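Local atomic coordinates of CzcP cation efflux P1-ATPase (Ralstonia metallidurans, PDB entry 4U9R), a protein that probably exports zinc and related divalent metal ions from the cell at the expense of ATP, here represented by its cadmium-binding, ferredoxin-like N-terminal extension. Residues 23-28 with 75-80; 130-135 with 143-148. All coordinates share one frame; numbering follows the deposited sequence.

Contact 1: residues 23-28 with 75-80; sequences TEKLRL and CVHYDP. With CD (cadmium ion), chain C; TCE (3,3',3''-phosphanetriyltripropanoic acid), chain D.
C75 and R27 meet as a non-hydrogen-bonded antiparallel pair in the first three-stranded sheet of this ferredoxin-like extension, next to a bound cadmium ion. The metal is held by C75 SG at 2.5 Å and H77 NE2 at 2.2 Å, with H62 of the neighbouring strand as the third protein ligand. Atom P of 3,3',3''-phosphanetriyltripropanoic acid, a bound phosphine, lies 2.7 Å from the cadmium atom CD. SG is placed by a first torsion that sets it anti to the backbone N (chi1 -178°). From the opposing strand R27 NE donates to the sulfur, nearly straight at 169° over 3.3 Å, with SG in the guanidinium plane; this second contact, like the metal itself, would favour the thiolate form. The far nitrogens NH1 and NH2 make weak hydrogen bonds to one carboxylate oxygen of the phosphine, O15.

K25, two residues back on the same face, runs its extended chain alongside H77 and points the same way. Its CE sits 4.0 Å from the imidazole centroid in a CH-pi contact, displaced toward the rim, and covers one face of the metal-bound ring.

Behind this shell, reciprocal backbone hydrogen bonds pair E24 with Y78 and L26 with V76, fixing the register that brings R27 opposite C75 and K25 opposite H77. The reverse face carries L26 and Y78, which pack on helix 85-102. Next to P80, the E24 and Y78 side chains cross obliquely, with Y78 CZ 3.5 Å from E24 CB.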
ATOM      1  N   THR A  23     -27.344  -8.313   6.519  1.00 53.67           N
ATOM      2  CA  THR A  23     -26.074  -7.730   6.095  1.00 49.91           C
ATOM      3  C   THR A  23     -26.220  -6.634   5.035  1.00 45.93           C
ATOM      4  O   THR A  23     -26.957  -6.797   4.063  1.00 45.93           O
ATOM      5  CB  THR A  23     -25.187  -8.840   5.525  1.00 49.84           C
ATOM      6  OG1 THR A  23     -24.963  -9.824   6.541  1.00 53.71           O
ATOM      7  CG2 THR A  23     -23.863  -8.301   5.064  1.00 52.47           C
ATOM      8  N   GLU A  24     -25.531  -5.513   5.232  1.00 38.62           N
ATOM      9  CA  GLU A  24     -25.490  -4.447   4.219  1.00 36.60           C
ATOM     10  C   GLU A  24     -24.061  -4.300   3.782  1.00 35.67           C
ATOM     11  O   GLU A  24     -23.145  -4.707   4.512  1.00 30.46           O
ATOM     12  CB  GLU A  24     -26.062  -3.117   4.749  1.00 39.82           C
ATOM     13  CG  GLU A  24     -27.586  -3.165   4.995  1.00 44.38           C
ATOM     14  CD  GLU A  24     -28.226  -1.808   5.315  1.00 52.67           C
ATOM     15  OE1 GLU A  24     -27.735  -1.063   6.210  1.00 64.34           O
ATOM     16  OE2 GLU A  24     -29.255  -1.470   4.676  1.00 62.67           O
ATOM     17  N   LYS A  25     -23.875  -3.741   2.590  1.00 32.39           N
ATOM     18  CA  LYS A  25     -22.567  -3.591   1.984  1.00 33.18           C
ATOM     19  C   LYS A  25     -22.312  -2.157   1.599  1.00 32.21           C
ATOM     20  O   LYS A  25     -23.210  -1.505   1.127  1.00 29.90           O
ATOM     21  CB  LYS A  25     -22.521  -4.407   0.701  1.00 34.49           C
ATOM     22  CG  LYS A  25     -23.008  -5.812   0.942  1.00 38.85           C
ATOM     23  CD  LYS A  25     -22.836  -6.726  -0.230  1.00 41.29           C
ATOM     24  CE  LYS A  25     -23.404  -8.093   0.189  1.00 46.91           C
ATOM     25  NZ  LYS A  25     -23.145  -9.125  -0.835  1.00 47.14           N
ATOM     26  N   LEU A  26     -21.077  -1.700   1.732  1.00 29.86           N
ATOM     27  CA  LEU A  26     -20.661  -0.446   1.131  1.00 31.17           C
ATOM     28  C   LEU A  26     -19.355  -0.624   0.392  1.00 30.97           C
ATOM     29  O   LEU A  26     -18.491  -1.432   0.797  1.00 28.27           O
ATOM     30  CB  LEU A  26     -20.532   0.672   2.167  1.00 35.40           C
ATOM     31  CG  LEU A  26     -19.523   0.577   3.323  1.00 37.22           C
ATOM     32  CD1 LEU A  26     -18.139   0.938   2.881  1.00 50.22           C
ATOM     33  CD2 LEU A  26     -19.795   1.594   4.418  1.00 39.49           C
ATOM     34  N   ARG A  27     -19.192   0.141  -0.681  1.00 29.83           N
ATOM     35  CA  ARG A  27     -17.988   0.087  -1.494  1.00 31.91           C
ATOM     36  C   ARG A  27     -17.416   1.446  -1.719  1.00 32.93           C
ATOM     37  O   ARG A  27     -18.134   2.414  -1.838  1.00 33.64           O
ATOM     38  CB  ARG A  27     -18.315  -0.461  -2.864  1.00 36.44           C
ATOM     39  CG  ARG A  27     -18.404  -1.953  -2.871  1.00 40.70           C
ATOM     40  CD  ARG A  27     -19.048  -2.520  -4.126  1.00 39.29           C
ATOM     41  NE  ARG A  27     -19.600  -3.822  -3.759  1.00 45.74           N
ATOM     42  CZ  ARG A  27     -20.388  -4.558  -4.531  1.00 46.00           C
ATOM     43  NH1 ARG A  27     -20.720  -4.142  -5.738  1.00 45.72           N
ATOM     44  NH2 ARG A  27     -20.831  -5.724  -4.084  1.00 46.97           N
ATOM     45  N   LEU A  28     -16.106   1.506  -1.780  1.00 33.17           N
ATOM     46  CA  LEU A  28     -15.403   2.712  -2.044  1.00 37.20           C
ATOM     47  C   LEU A  28     -14.235   2.352  -2.962  1.00 41.56           C
ATOM     48  O   LEU A  28     -13.756   1.201  -2.968  1.00 39.37           O
ATOM     49  CB  LEU A  28     -14.857   3.263  -0.752  1.00 41.75           C
ATOM     50  CG  LEU A  28     -15.882   3.791   0.266  1.00 43.64           C
ATOM     51  CD1 LEU A  28     -16.163   2.747   1.320  1.00 47.01           C
ATOM     52  CD2 LEU A  28     -15.331   5.013   0.948  1.00 48.20           C
ATOM     53  N   CYS A  75     -15.007  -3.669  -0.732  1.00 31.03           N
ATOM     54  CA  CYS A  75     -16.335  -3.925  -0.374  1.00 33.29           C
ATOM     55  C   CYS A  75     -16.306  -4.399   1.069  1.00 31.18           C
ATOM     56  O   CYS A  75     -15.553  -5.303   1.434  1.00 28.72           O
ATOM     57  CB  CYS A  75     -16.919  -4.950  -1.346  1.00 31.08           C
ATOM     58  SG  CYS A  75     -18.653  -5.345  -1.037  1.00 33.14           S
ATOM     59  N   VAL A  76     -17.142  -3.775   1.899  1.00 28.53           N
ATOM     60  CA  VAL A  76     -17.216  -4.084   3.291  1.00 27.31           C
ATOM     61  C   VAL A  76     -18.646  -4.455   3.605  1.00 29.93           C
ATOM     62  O   VAL A  76     -19.552  -3.720   3.282  1.00 29.20           O
ATOM     63  CB  VAL A  76     -16.814  -2.863   4.137  1.00 29.64           C
ATOM     64  CG1 VAL A  76     -16.948  -3.139   5.629  1.00 30.77           C
ATOM     65  CG2 VAL A  76     -15.375  -2.472   3.876  1.00 31.31           C
ATOM     66  N   HIS A  77     -18.828  -5.608   4.236  1.00 26.73           N
ATOM     67  CA  HIS A  77     -20.095  -6.061   4.672  1.00 28.90           C
ATOM     68  C   HIS A  77     -20.189  -5.813   6.180  1.00 32.95           C
ATOM     69  O   HIS A  77     -19.267  -6.103   6.943  1.00 34.51           O
ATOM     70  CB  HIS A  77     -20.250  -7.562   4.427  1.00 31.08           C
ATOM     71  CG  HIS A  77     -20.005  -8.003   3.006  1.00 31.01           C
ATOM     72  ND1 HIS A  77     -20.358  -9.268   2.580  1.00 35.05           N
ATOM     73  CD2 HIS A  77     -19.398  -7.412   1.942  1.00 31.05           C
ATOM     74  CE1 HIS A  77     -20.030  -9.419   1.308  1.00 34.32           C
ATOM     75  NE2 HIS A  77     -19.465  -8.305   0.883  1.00 27.24           N
ATOM     76  N   TYR A  78     -21.310  -5.263   6.602  1.00 33.24           N
ATOM     77  CA  TYR A  78     -21.525  -4.990   7.982  1.00 35.68           C
ATOM     78  C   TYR A  78     -22.947  -5.404   8.408  1.00 36.89           C
ATOM     79  O   TYR A  78     -23.875  -5.572   7.579  1.00 38.31           O
ATOM     80  CB  TYR A  78     -21.243  -3.517   8.266  1.00 35.64           C
ATOM     81  CG  TYR A  78     -22.227  -2.576   7.629  1.00 37.11           C
ATOM     82  CD1 TYR A  78     -22.098  -2.221   6.284  1.00 33.31           C
ATOM     83  CD2 TYR A  78     -23.300  -2.047   8.366  1.00 33.85           C
ATOM     84  CE1 TYR A  78     -23.004  -1.370   5.688  1.00 37.09           C
ATOM     85  CE2 TYR A  78     -24.214  -1.185   7.772  1.00 35.38           C
ATOM     86  CZ  TYR A  78     -24.046  -0.865   6.420  1.00 37.31           C
ATOM     87  OH  TYR A  78     -24.899  -0.043   5.786  1.00 38.45           O
ATOM     88  N   ASP A  79     -23.075  -5.580   9.713  1.00 39.23           N
ATOM     89  CA  ASP A  79     -24.333  -5.849  10.405  1.00 41.54           C
ATOM     90  C   ASP A  79     -24.904  -4.525  10.899  1.00 40.92           C
ATOM     91  O   ASP A  79     -24.403  -3.955  11.875  1.00 44.97           O
ATOM     92  CB  ASP A  79     -24.013  -6.749  11.610  1.00 45.47           C
ATOM     93  CG  ASP A  79     -25.237  -7.106  12.433  1.00 49.26           C
ATOM     94  OD1 ASP A  79     -26.356  -6.642  12.111  1.00 50.48           O
ATOM     95  OD2 ASP A  79     -25.059  -7.870  13.405  1.00 53.66           O
ATOM     96  N   PRO A  80     -25.955  -4.019  10.249  1.00 40.55           N
ATOM     97  CA  PRO A  80     -26.457  -2.746  10.705  1.00 46.92           C
ATOM     98  C   PRO A  80     -27.101  -2.737  12.119  1.00 50.72           C
ATOM     99  O   PRO A  80     -27.532  -1.680  12.555  1.00 54.33           O
ATOM    100  CB  PRO A  80     -27.495  -2.374   9.633  1.00 44.54           C
ATOM    101  CG  PRO A  80     -27.952  -3.666   9.081  1.00 42.05           C
ATOM    102  CD  PRO A  80     -26.807  -4.614   9.201  1.00 42.87           C
TER
HETATM  103 CD    CD C 302     -18.626  -7.851  -1.062  1.00 37.10          CD
HETATM  104  O16 TCE D 303     -22.164  -8.900  -7.712  1.00 74.06           O
HETATM  105  C14 TCE D 303     -21.800  -8.025  -6.893  1.00 87.36           C
HETATM  106  O15 TCE D 303     -22.354  -6.911  -6.760  1.00 80.76           O
HETATM  107  C5  TCE D 303     -20.611  -8.329  -6.001  1.00 84.54           C
HETATM  108  C2  TCE D 303     -20.990  -8.638  -4.573  1.00 81.44           C
HETATM  109  P   TCE D 303     -19.585  -8.842  -3.410  1.00 64.09           P
HETATM  110  C3  TCE D 303     -18.449  -9.967  -4.310  1.00 84.90           C
HETATM  111  C6  TCE D 303     -18.083 -11.148  -3.423  1.00 86.17           C
HETATM  112  C8  TCE D 303     -18.075 -12.476  -4.155  1.00 89.07           C
HETATM  113  O10 TCE D 303     -17.076 -13.215  -4.006  1.00 94.67           O
HETATM  114  O9  TCE D 303     -19.063 -12.764  -4.869  1.00 89.41           O
HETATM  115  C1  TCE D 303     -20.280  -9.906  -2.086  1.00 75.02           C
HETATM  116  C4  TCE D 303     -20.922 -11.112  -2.766  1.00 84.24           C
HETATM  117  C11 TCE D 303     -20.872 -12.378  -1.932  1.00 87.65           C
HETATM  118  O12 TCE D 303     -21.215 -12.307  -0.730  1.00 90.80           O
HETATM  119  O13 TCE D 303     -20.487 -13.428  -2.495  1.00 88.56           O

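Contact 2: residues 130-135 with 143-148. With CD (cadmium ion), chain B.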
ATOM      1  N   PRO A 130      17.167   2.786   7.218  1.00101.01           N
ATOM      2  CA  PRO A 130      16.454   2.911   8.498  1.00103.51           C
ATOM      3  C   PRO A 130      14.909   2.900   8.460  1.00104.69           C
ATOM      4  O   PRO A 130      14.297   2.631   9.497  1.00106.97           O
ATOM      5  CB  PRO A 130      16.954   4.259   9.054  1.00105.31           C
ATOM      6  CG  PRO A 130      18.175   4.598   8.269  1.00103.37           C
ATOM      7  CD  PRO A 130      17.946   4.004   6.917  1.00104.47           C
ATOM      8  N   GLY A 131      14.286   3.176   7.309  1.00 97.06           N
ATOM      9  CA  GLY A 131      12.815   3.308   7.240  1.00 87.61           C
ATOM     10  C   GLY A 131      12.083   2.456   6.211  1.00 76.55           C
ATOM     11  O   GLY A 131      10.893   2.656   5.963  1.00 67.45           O
ATOM     12  N   VAL A 132      12.777   1.494   5.626  1.00 69.12           N
ATOM     13  CA  VAL A 132      12.213   0.696   4.550  1.00 69.25           C
ATOM     14  C   VAL A 132      11.517  -0.547   5.102  1.00 72.12           C
ATOM     15  O   VAL A 132      11.990  -1.147   6.069  1.00 68.74           O
ATOM     16  CB  VAL A 132      13.311   0.296   3.543  1.00 67.41           C
ATOM     17  CG1 VAL A 132      12.807  -0.737   2.548  1.00 68.15           C
ATOM     18  CG2 VAL A 132      13.824   1.530   2.822  1.00 68.61           C
ATOM     19  N   ILE A 133      10.409  -0.930   4.462  1.00 69.92           N
ATOM     20  CA  ILE A 133       9.596  -2.071   4.880  1.00 69.67           C
ATOM     21  C   ILE A 133       9.680  -3.218   3.887  1.00 68.74           C
ATOM     22  O   ILE A 133      10.033  -4.331   4.253  1.00 79.04           O
ATOM     23  CB  ILE A 133       8.113  -1.652   5.030  1.00 75.27           C
ATOM     24  CG1 ILE A 133       7.968  -0.634   6.164  1.00 79.32           C
ATOM     25  CG2 ILE A 133       7.222  -2.863   5.302  1.00 78.19           C
ATOM     26  CD1 ILE A 133       6.781   0.285   5.993  1.00 81.81           C
ATOM     27  N   GLU A 134       9.319  -2.936   2.641  1.00 71.59           N
ATOM     28  CA  GLU A 134       9.314  -3.912   1.552  1.00 78.67           C
ATOM     29  C   GLU A 134      10.135  -3.309   0.412  1.00 75.18           C
ATOM     30  O   GLU A 134      10.127  -2.092   0.231  1.00 68.17           O
ATOM     31  CB  GLU A 134       7.864  -4.188   1.096  1.00 86.13           C
ATOM     32  CG  GLU A 134       7.705  -5.172  -0.064  1.00 93.59           C
ATOM     33  CD  GLU A 134       6.286  -5.212  -0.627  1.00 97.51           C
ATOM     34  OE1 GLU A 134       5.568  -6.207  -0.362  1.00 96.01           O
ATOM     35  OE2 GLU A 134       5.889  -4.252  -1.334  1.00 93.85           O
ATOM     36  N   ALA A 135      10.851  -4.155  -0.330  1.00 78.15           N
ATOM     37  CA  ALA A 135      11.700  -3.706  -1.440  1.00 75.02           C
ATOM     38  C   ALA A 135      11.900  -4.824  -2.448  1.00 80.93           C
ATOM     39  O   ALA A 135      12.226  -5.942  -2.066  1.00 82.44           O
ATOM     40  CB  ALA A 135      13.038  -3.228  -0.920  1.00 78.72           C
ATOM     41  N   ALA A 143      12.914  -0.321  -9.230  1.00 71.87           N
ATOM     42  CA  ALA A 143      12.874  -0.493  -7.776  1.00 73.57           C
ATOM     43  C   ALA A 143      11.470  -0.193  -7.231  1.00 71.89           C
ATOM     44  O   ALA A 143      10.978   0.925  -7.381  1.00 64.84           O
ATOM     45  CB  ALA A 143      13.907   0.413  -7.107  1.00 69.04           C
ATOM     46  N   ARG A 144      10.860  -1.201  -6.598  1.00 79.54           N
ATOM     47  CA  ARG A 144       9.534  -1.107  -5.957  1.00 78.14           C
ATOM     48  C   ARG A 144       9.712  -1.128  -4.438  1.00 71.40           C
ATOM     49  O   ARG A 144       9.889  -2.192  -3.854  1.00 64.92           O
ATOM     50  CB  ARG A 144       8.669  -2.301  -6.390  1.00 84.63           C
ATOM     51  CG  ARG A 144       7.361  -2.493  -5.618  1.00 94.02           C
ATOM     52  CD  ARG A 144       6.793  -3.900  -5.790  1.00 94.23           C
ATOM     53  NE  ARG A 144       5.379  -3.943  -5.435  1.00 94.31           N
ATOM     54  CZ  ARG A 144       4.395  -3.452  -6.191  1.00102.29           C
ATOM     55  NH1 ARG A 144       4.656  -2.877  -7.359  1.00104.25           N
ATOM     56  NH2 ARG A 144       3.136  -3.530  -5.779  1.00106.65           N
ATOM     57  N   VAL A 145       9.647   0.036  -3.802  1.00 69.33           N
ATOM     58  CA  VAL A 145       9.903   0.143  -2.357  1.00 70.50           C
ATOM     59  C   VAL A 145       8.655   0.653  -1.603  1.00 70.57           C
ATOM     60  O   VAL A 145       7.751   1.267  -2.191  1.00 69.69           O
ATOM     61  CB  VAL A 145      11.152   1.029  -2.076  1.00 70.05           C
ATOM     62  CG1 VAL A 145      10.934   2.458  -2.530  1.00 75.15           C
ATOM     63  CG2 VAL A 145      11.552   1.016  -0.611  1.00 67.08           C
ATOM     64  N   GLU A 146       8.599   0.348  -0.311  1.00 64.82           N
ATOM     65  CA  GLU A 146       7.563   0.864   0.569  1.00 62.15           C
ATOM     66  C   GLU A 146       8.227   1.266   1.860  1.00 59.33           C
ATOM     67  O   GLU A 146       9.066   0.521   2.366  1.00 64.10           O
ATOM     68  CB  GLU A 146       6.510  -0.207   0.819  1.00 69.46           C
ATOM     69  CG  GLU A 146       5.462   0.167   1.872  1.00 69.10           C
ATOM     70  CD  GLU A 146       4.071  -0.279   1.484  1.00 68.93           C
ATOM     71  OE1 GLU A 146       3.930  -1.008   0.488  1.00 73.60           O
ATOM     72  OE2 GLU A 146       3.119   0.129   2.169  1.00 62.24           O
ATOM     73  N   PHE A 147       7.870   2.432   2.392  1.00 54.49           N
ATOM     74  CA  PHE A 147       8.584   2.969   3.541  1.00 56.53           C
ATOM     75  C   PHE A 147       7.751   3.729   4.571  1.00 62.39           C
ATOM     76  O   PHE A 147       6.689   4.261   4.268  1.00 64.74           O
ATOM     77  CB  PHE A 147       9.738   3.864   3.067  1.00 54.16           C
ATOM     78  CG  PHE A 147       9.328   4.951   2.119  1.00 49.86           C
ATOM     79  CD1 PHE A 147       9.163   4.680   0.777  1.00 49.91           C
ATOM     80  CD2 PHE A 147       9.150   6.251   2.560  1.00 53.44           C
ATOM     81  CE1 PHE A 147       8.806   5.679  -0.106  1.00 50.01           C
ATOM     82  CE2 PHE A 147       8.784   7.265   1.687  1.00 50.31           C
ATOM     83  CZ  PHE A 147       8.611   6.977   0.349  1.00 52.09           C
ATOM     84  N   ASP A 148       8.298   3.787   5.786  1.00 63.25           N
ATOM     85  CA  ASP A 148       7.686   4.435   6.932  1.00 66.49           C
ATOM     86  C   ASP A 148       8.053   5.925   6.951  1.00 70.01           C
ATOM     87  O   ASP A 148       9.173   6.299   7.300  1.00 68.08           O
ATOM     88  CB  ASP A 148       8.139   3.722   8.221  1.00 69.70           C
ATOM     89  CG  ASP A 148       7.622   4.387   9.497  1.00 72.64           C
ATOM     90  OD1 ASP A 148       7.013   5.476   9.429  1.00 70.60           O
ATOM     91  OD2 ASP A 148       7.848   3.811  10.580  1.00 80.21           O
TER
HETATM   92 CD    CD B 301       1.911   0.712   0.523  1.00 49.38          CD
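I133 and E134 both direct their backbone N-H groups at the carbonyl oxygen of E146, which makes this a classic beta bulge in the hairpin of strands 132-137 and 142-148. The bond from I133 N to E146 O is 2.9 Å long, whereas that from E134 N is weak at 3.5 Å. I133 has the psi of -58° expected at the first position of a classic bulge, which turns its CB toward the partner strand, and its CD1 reaches D148 N at 3.8 Å. Just before the bulge, G131 O accepts a hydrogen bond from D148 N at 2.8 Å and also lies against F147 CB.

Within the bulge, E134 and E146 form the hydrogen-bonded pair, with E146 N donating to E134 O. Their side chains share one face of the sheet, but only E146 binds the metal. Its chain bends at the second torsion (chi2 140°), and both carboxylate oxygens coordinate cadmium, OE2 more closely at 2.1 Å. R47 donates a further hydrogen bond to OE2, so one oxygen serves metal and arginine together. E134 OE2 stays 4.1 Å from R144 NE, beyond a salt bridge, and their carboxylate and guanidinium planes are 41° apart; R144 instead makes its salt bridge with D39 through NH2.

The opposite face is apolar. V132 and V145 cross at about a right angle, V132 CG1 meeting V145 CG2 at 3.8 Å. Helix 154-162 packs on this face through I157 against V132 and A154 against F147.

D42, C44 and H105 complete the metal coordination. The arrangement is that of a bulged beta hairpin in the second sheet of the ferredoxin-like extension, with one face packed on a helix and the other contributing a bidentate carboxylate to a cadmium site.

Overall arrangement
Contacts 1 and 2 lie on opposite sides of the chain's centre, their own centres 32 Å apart and their nearest atoms about 18 Å apart. Each joins two antiparallel strands of a separate three-stranded sheet with strand order 1-3-2. In contact 1 the strands are the first and third of their sheet, far apart in sequence and in regular register; in contact 2 they form a hairpin with a bulge. Contact 1 is partly buried and contact 2 largely buried. Both include cadmium ligands, but the former supplies sulfur and imidazole nitrogen beside the phosphine, the latter carboxylate oxygens, at two distinct metal sites.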